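Local atomic coordinates of fibrillarin-like rRNA/tRNA 2'-O-methyltransferase (Archaeoglobus fulgidus, PDB entry 1NT2), a protein that transfers methyl groups from S-adenosyl-L-methionine to ribose 2'-hydroxyls of rRNA and tRNA, at sites chosen by a guide RNA in box C/D particles. Residues L180-H192 against Y198-F210. Residues are numbered along the deposited sequence; the frame is centred on the assembly and turned at random.
Sequences LKEMEGDFKIVKH and YHRDHIFIHAYRF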
loop_
_atom_site.group_PDB
_atom_site.type_symbol
_atom_site.label_atom_id
_atom_site.label_comp_id
_atom_site.label_asym_id
_atom_site.label_seq_id
_atom_site.Cartn_x
_atom_site.Cartn_y
_atom_site.Cartn_z
ATOM N N LEU A 180 36.308 -20.201 18.542
ATOM C CA LEU A 180 37.662 -20.389 19.025
ATOM C C LEU A 180 38.600 -20.604 17.834
ATOM O O LEU A 180 39.711 -20.069 17.796
ATOM C CB LEU A 180 37.719 -21.589 19.972
ATOM C CG LEU A 180 38.809 -21.532 21.042
ATOM C CD1 LEU A 180 40.172 -21.416 20.384
ATOM C CD2 LEU A 180 38.558 -20.344 21.957
ATOM N N LYS A 181 38.143 -21.386 16.859
ATOM C CA LYS A 181 38.938 -21.667 15.667
ATOM C C LYS A 181 39.120 -20.397 14.842
ATOM O O LYS A 181 40.224 -20.097 14.382
ATOM C CB LYS A 181 38.257 -22.748 14.818
ATOM C CG LYS A 181 38.011 -24.056 15.570
ATOM C CD LYS A 181 37.377 -25.142 14.694
ATOM C CE LYS A 181 37.121 -26.417 15.503
ATOM N NZ LYS A 181 36.567 -27.533 14.686
ATOM N N GLU A 182 38.031 -19.651 14.672
ATOM C CA GLU A 182 38.049 -18.411 13.903
ATOM C C GLU A 182 38.982 -17.364 14.513
ATOM O O GLU A 182 39.620 -16.591 13.796
ATOM C CB GLU A 182 36.630 -17.838 13.799
ATOM C CG GLU A 182 36.462 -16.756 12.729
ATOM C CD GLU A 182 36.486 -15.338 13.282
ATOM O OE1 GLU A 182 35.567 -14.972 14.045
ATOM O OE2 GLU A 182 37.423 -14.582 12.946
ATOM N N MET A 183 39.069 -17.347 15.840
ATOM C CA MET A 183 39.911 -16.377 16.521
ATOM C C MET A 183 41.361 -16.819 16.646
ATOM O O MET A 183 42.249 -16.006 16.902
ATOM C CB MET A 183 39.355 -16.079 17.910
ATOM C CG MET A 183 40.071 -14.939 18.582
ATOM S SD MET A 183 39.346 -14.518 20.133
ATOM C CE MET A 183 40.464 -15.306 21.253
ATOM N N GLU A 184 41.599 -18.111 16.467
ATOM C CA GLU A 184 42.951 -18.637 16.562
ATOM C C GLU A 184 43.869 -18.021 15.503
ATOM O O GLU A 184 45.028 -17.710 15.780
ATOM C CB GLU A 184 42.931 -20.159 16.405
ATOM C CG GLU A 184 44.294 -20.795 16.594
ATOM C CD GLU A 184 44.921 -20.414 17.926
ATOM O OE1 GLU A 184 44.423 -20.875 18.978
ATOM O OE2 GLU A 184 45.906 -19.643 17.917
ATOM N N GLY A 185 43.337 -17.839 14.298
ATOM C CA GLY A 185 44.117 -17.280 13.210
ATOM C C GLY A 185 44.857 -15.975 13.462
ATOM O O GLY A 185 45.646 -15.548 12.624
ATOM N N ASP A 186 44.630 -15.333 14.601
ATOM C CA ASP A 186 45.300 -14.064 14.882
ATOM C C ASP A 186 45.922 -14.029 16.265
ATOM O O ASP A 186 46.912 -13.340 16.499
ATOM C CB ASP A 186 44.303 -12.907 14.769
ATOM C CG ASP A 186 43.724 -12.751 13.367
ATOM O OD1 ASP A 186 43.473 -13.775 12.687
ATOM O OD2 ASP A 186 43.498 -11.592 12.955
ATOM N N PHE A 187 45.336 -14.778 17.187
ATOM C CA PHE A 187 45.821 -14.801 18.554
ATOM C C PHE A 187 46.337 -16.165 18.961
ATOM O O PHE A 187 46.130 -17.158 18.264
ATOM C CB PHE A 187 44.688 -14.394 19.495
ATOM C CG PHE A 187 44.072 -13.072 19.153
ATOM C CD1 PHE A 187 44.611 -11.887 19.648
ATOM C CD2 PHE A 187 42.993 -13.003 18.285
ATOM C CE1 PHE A 187 44.083 -10.647 19.280
ATOM C CE2 PHE A 187 42.456 -11.771 17.907
ATOM C CZ PHE A 187 43.004 -10.590 18.405
ATOM N N LYS A 188 47.028 -16.199 20.092
ATOM C CA LYS A 188 47.537 -17.444 20.626
ATOM C C LYS A 188 46.725 -17.696 21.879
ATOM O O LYS A 188 46.768 -16.890 22.808
ATOM C CB LYS A 188 49.005 -17.330 21.009
ATOM C CG LYS A 188 49.501 -18.586 21.702
ATOM C CD LYS A 188 50.940 -18.471 22.119
ATOM C CE LYS A 188 51.317 -19.629 23.007
ATOM N NZ LYS A 188 52.695 -19.453 23.526
ATOM N N ILE A 189 45.983 -18.803 21.898
ATOM C CA ILE A 189 45.139 -19.172 23.037
ATOM C C ILE A 189 45.894 -19.339 24.354
ATOM O O ILE A 189 47.055 -19.744 24.376
ATOM C CB ILE A 189 44.384 -20.474 22.747
ATOM C CG1 ILE A 189 45.326 -21.469 22.052
ATOM C CG2 ILE A 189 43.163 -20.181 21.897
ATOM C CD1 ILE A 189 44.756 -22.870 21.881
ATOM N N VAL A 190 45.229 -19.028 25.457
ATOM C CA VAL A 190 45.851 -19.150 26.764
ATOM C C VAL A 190 44.933 -19.935 27.680
ATOM O O VAL A 190 45.394 -20.596 28.610
ATOM C CB VAL A 190 46.126 -17.769 27.393
ATOM C CG1 VAL A 190 46.652 -17.926 28.796
ATOM C CG2 VAL A 190 47.130 -17.022 26.563
ATOM N N LYS A 191 43.633 -19.856 27.405
ATOM C CA LYS A 191 42.623 -20.557 28.191
ATOM C C LYS A 191 41.230 -20.107 27.822
ATOM O O LYS A 191 40.997 -18.961 27.447
ATOM C CB LYS A 191 42.795 -20.292 29.685
ATOM C CG LYS A 191 43.360 -21.435 30.507
ATOM C CD LYS A 191 42.417 -22.615 30.620
ATOM C CE LYS A 191 43.010 -23.670 31.562
ATOM N NZ LYS A 191 42.206 -24.929 31.649
ATOM N N HIS A 192 40.302 -21.035 27.940
ATOM C CA HIS A 192 38.909 -20.760 27.683
ATOM C C HIS A 192 38.204 -21.565 28.751
ATOM O O HIS A 192 38.724 -22.579 29.217
ATOM C CB HIS A 192 38.489 -21.231 26.288
ATOM C CG HIS A 192 38.802 -22.668 26.009
ATOM N ND1 HIS A 192 38.262 -23.349 24.941
ATOM C CD2 HIS A 192 39.612 -23.548 26.644
ATOM C CE1 HIS A 192 38.723 -24.587 24.931
ATOM N NE2 HIS A 192 39.545 -24.734 25.955
ATOM N N TYR A 198 27.766 -18.499 37.235
ATOM C CA TYR A 198 27.535 -17.071 37.072
ATOM C C TYR A 198 26.889 -16.600 35.775
ATOM O O TYR A 198 25.977 -15.773 35.814
ATOM C CB TYR A 198 28.856 -16.361 37.312
ATOM C CG TYR A 198 29.467 -16.815 38.612
ATOM C CD1 TYR A 198 28.967 -16.362 39.831
ATOM C CD2 TYR A 198 30.474 -17.774 38.633
ATOM C CE1 TYR A 198 29.452 -16.858 41.035
ATOM C CE2 TYR A 198 30.962 -18.276 39.832
ATOM C CZ TYR A 198 30.445 -17.813 41.028
ATOM O OH TYR A 198 30.909 -18.312 42.218
ATOM N N HIS A 199 27.352 -17.113 34.637
ATOM C CA HIS A 199 26.790 -16.733 33.342
ATOM C C HIS A 199 26.571 -17.941 32.454
ATOM O O HIS A 199 27.416 -18.273 31.633
ATOM C CB HIS A 199 27.708 -15.732 32.655
ATOM C CG HIS A 199 27.893 -14.477 33.442
ATOM N ND1 HIS A 199 28.616 -14.436 34.615
ATOM C CD2 HIS A 199 27.387 -13.233 33.268
ATOM C CE1 HIS A 199 28.547 -13.222 35.132
ATOM N NE2 HIS A 199 27.807 -12.474 34.335
ATOM N N ARG A 200 25.415 -18.579 32.619
ATOM C CA ARG A 200 25.063 -19.790 31.882
ATOM C C ARG A 200 25.059 -19.734 30.350
ATOM O O ARG A 200 24.486 -20.614 29.712
ATOM C CB ARG A 200 23.692 -20.317 32.352
ATOM C CG ARG A 200 23.593 -20.733 33.824
ATOM C CD ARG A 200 22.651 -21.947 33.997
ATOM N NE ARG A 200 21.250 -21.687 33.636
ATOM C CZ ARG A 200 20.304 -22.627 33.528
ATOM N NH1 ARG A 200 20.590 -23.906 33.748
ATOM N NH2 ARG A 200 19.060 -22.289 33.208
ATOM N N ASP A 201 25.692 -18.734 29.747
ATOM C CA ASP A 201 25.702 -18.660 28.285
ATOM C C ASP A 201 27.018 -18.114 27.723
ATOM O O ASP A 201 27.264 -18.190 26.518
ATOM C CB ASP A 201 24.529 -17.793 27.805
ATOM C CG ASP A 201 24.048 -18.158 26.391
ATOM O OD1 ASP A 201 24.875 -18.144 25.448
ATOM O OD2 ASP A 201 22.834 -18.451 26.231
ATOM N N HIS A 202 27.864 -17.570 28.595
ATOM C CA HIS A 202 29.147 -17.005 28.182
ATOM C C HIS A 202 30.354 -17.924 28.438
ATOM O O HIS A 202 30.261 -18.895 29.185
ATOM C CB HIS A 202 29.370 -15.669 28.908
ATOM C CG HIS A 202 28.383 -14.604 28.546
ATOM N ND1 HIS A 202 27.037 -14.711 28.824
ATOM C CD2 HIS A 202 28.547 -13.407 27.931
ATOM C CE1 HIS A 202 26.416 -13.625 28.395
ATOM N NE2 HIS A 202 27.308 -12.818 27.850
ATOM N N ILE A 203 31.484 -17.609 27.800
ATOM C CA ILE A 203 32.743 -18.345 27.976
ATOM C C ILE A 203 33.881 -17.372 27.701
ATOM O O ILE A 203 33.844 -16.657 26.707
ATOM C CB ILE A 203 32.883 -19.545 27.012
ATOM C CG1 ILE A 203 34.156 -20.319 27.362
ATOM C CG2 ILE A 203 32.959 -19.064 25.564
ATOM C CD1 ILE A 203 34.310 -21.633 26.639
ATOM N N PHE A 204 34.887 -17.335 28.573
ATOM C CA PHE A 204 36.006 -16.410 28.394
ATOM C C PHE A 204 37.185 -17.040 27.666
ATOM O O PHE A 204 37.562 -18.186 27.918
ATOM C CB PHE A 204 36.474 -15.877 29.747
ATOM C CG PHE A 204 37.338 -16.844 30.515
ATOM C CD1 PHE A 204 38.726 -16.796 30.407
ATOM C CD2 PHE A 204 36.765 -17.822 31.325
ATOM C CE1 PHE A 204 39.526 -17.706 31.093
ATOM C CE2 PHE A 204 37.557 -18.737 32.015
ATOM C CZ PHE A 204 38.937 -18.676 31.897
ATOM N N ILE A 205 37.770 -16.279 26.754
ATOM C CA ILE A 205 38.908 -16.764 26.001
ATOM C C ILE A 205 40.051 -15.788 26.228
ATOM O O ILE A 205 39.939 -14.608 25.897
ATOM C CB ILE A 205 38.618 -16.807 24.485
ATOM C CG1 ILE A 205 37.257 -17.435 24.205
ATOM C CG2 ILE A 205 39.676 -17.635 23.784
ATOM C CD1 ILE A 205 36.908 -17.465 22.723
ATOM N N HIS A 206 41.141 -16.272 26.813
ATOM C CA HIS A 206 42.302 -15.422 27.048
ATOM C C HIS A 206 43.277 -15.750 25.937
ATOM O O HIS A 206 43.399 -16.912 25.542
ATOM C CB HIS A 206 42.958 -15.728 28.392
ATOM C CG HIS A 206 44.068 -14.790 28.738
ATOM N ND1 HIS A 206 45.279 -15.219 29.232
ATOM C CD2 HIS A 206 44.145 -13.439 28.671
ATOM C CE1 HIS A 206 46.056 -14.173 29.454
ATOM N NE2 HIS A 206 45.391 -13.081 29.122
ATOM N N ALA A 207 43.967 -14.736 25.428
ATOM C CA ALA A 207 44.919 -14.954 24.346
ATOM C C ALA A 207 45.750 -13.714 24.055
ATOM O O ALA A 207 45.549 -12.659 24.654
ATOM C CB ALA A 207 44.177 -15.394 23.084
ATOM N N TYR A 208 46.687 -13.848 23.126
ATOM C CA TYR A 208 47.540 -12.733 22.766
ATOM C C TYR A 208 48.106 -12.934 21.370
ATOM O O TYR A 208 48.116 -14.052 20.847
ATOM C CB TYR A 208 48.670 -12.592 23.792
ATOM C CG TYR A 208 49.728 -13.673 23.729
ATOM C CD1 TYR A 208 50.944 -13.444 23.084
ATOM C CD2 TYR A 208 49.516 -14.922 24.311
ATOM C CE1 TYR A 208 51.926 -14.432 23.018
ATOM C CE2 TYR A 208 50.494 -15.921 24.251
ATOM C CZ TYR A 208 51.696 -15.669 23.600
ATOM O OH TYR A 208 52.663 -16.649 23.514
ATOM N N ARG A 209 48.564 -11.843 20.766
ATOM C CA ARG A 209 49.135 -11.907 19.436
ATOM C C ARG A 209 50.633 -11.673 19.505
ATOM O O ARG A 209 51.096 -10.678 20.066
ATOM C CB ARG A 209 48.496 -10.861 18.523
ATOM C CG ARG A 209 48.632 -9.431 19.013
ATOM C CD ARG A 209 48.236 -8.442 17.924
ATOM N NE ARG A 209 49.243 -8.375 16.868
ATOM C CZ ARG A 209 49.063 -7.775 15.696
ATOM N NH1 ARG A 209 47.904 -7.187 15.420
ATOM N NH2 ARG A 209 50.043 -7.764 14.802
ATOM N N PHE A 210 51.383 -12.609 18.934
ATOM C CA PHE A 210 52.841 -12.533 18.905
ATOM C C PHE A 210 53.251 -11.643 17.726
ATOM O O PHE A 210 52.345 -11.127 17.029
ATOM C CB PHE A 210 53.436 -13.940 18.735
ATOM C CG PHE A 210 54.600 -14.231 19.652
ATOM C CD1 PHE A 210 55.753 -13.459 19.605
ATOM C CD2 PHE A 210 54.540 -15.287 20.558
ATOM C CE1 PHE A 210 56.832 -13.730 20.446
ATOM C CE2 PHE A 210 55.612 -15.569 21.406
ATOM C CZ PHE A 210 56.762 -14.788 21.350
ATOM O OXT PHE A 210 54.472 -11.474 17.510
#
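Antiparallel strands 188-192 and 202-209 pair here as the C-terminal beta hairpin, at one edge of the central sheet. K188 and Y208 form a hydrogen-bonded pair, with Y208 N to K188 O at 3.1 Å. I189 faces A207 in a non-hydrogen-bonded pair. The register then slips by one, and V190 and K191 both lie opposite H206, a classic beta bulge. H206 O takes V190 N at 2.8 Å and, weakly, K191 N. H206 N gives K191 O a nearly straight bond (172°). V190 CG1 meets the H206 ring at its edge. The strand order 3-2-1-4-5-7-6, with 202-209 antiparallel between 155-162 and the edge strand 188-194, is that of the class I (Rossmann-like) methyltransferase fold. On the I205 and A207 face the sheet meets helix 172-184. There M183 CE meets I205 CG2 tip to tip at 3.5 Å. The L180 and I205 side chains pass in opposite directions, L180 CD2 against I205 CD1. On the other face, K188 CB sits over the Y208 ring, 4.1 Å from its centroid. With CG anti to the backbone N (chi1 174°), the extended K188 chain runs alongside that ring. V190 CG2 touches its edge. With an alanine here in place of Y208, K188 would probably lose its ring face and V190 CG2 its neighbour.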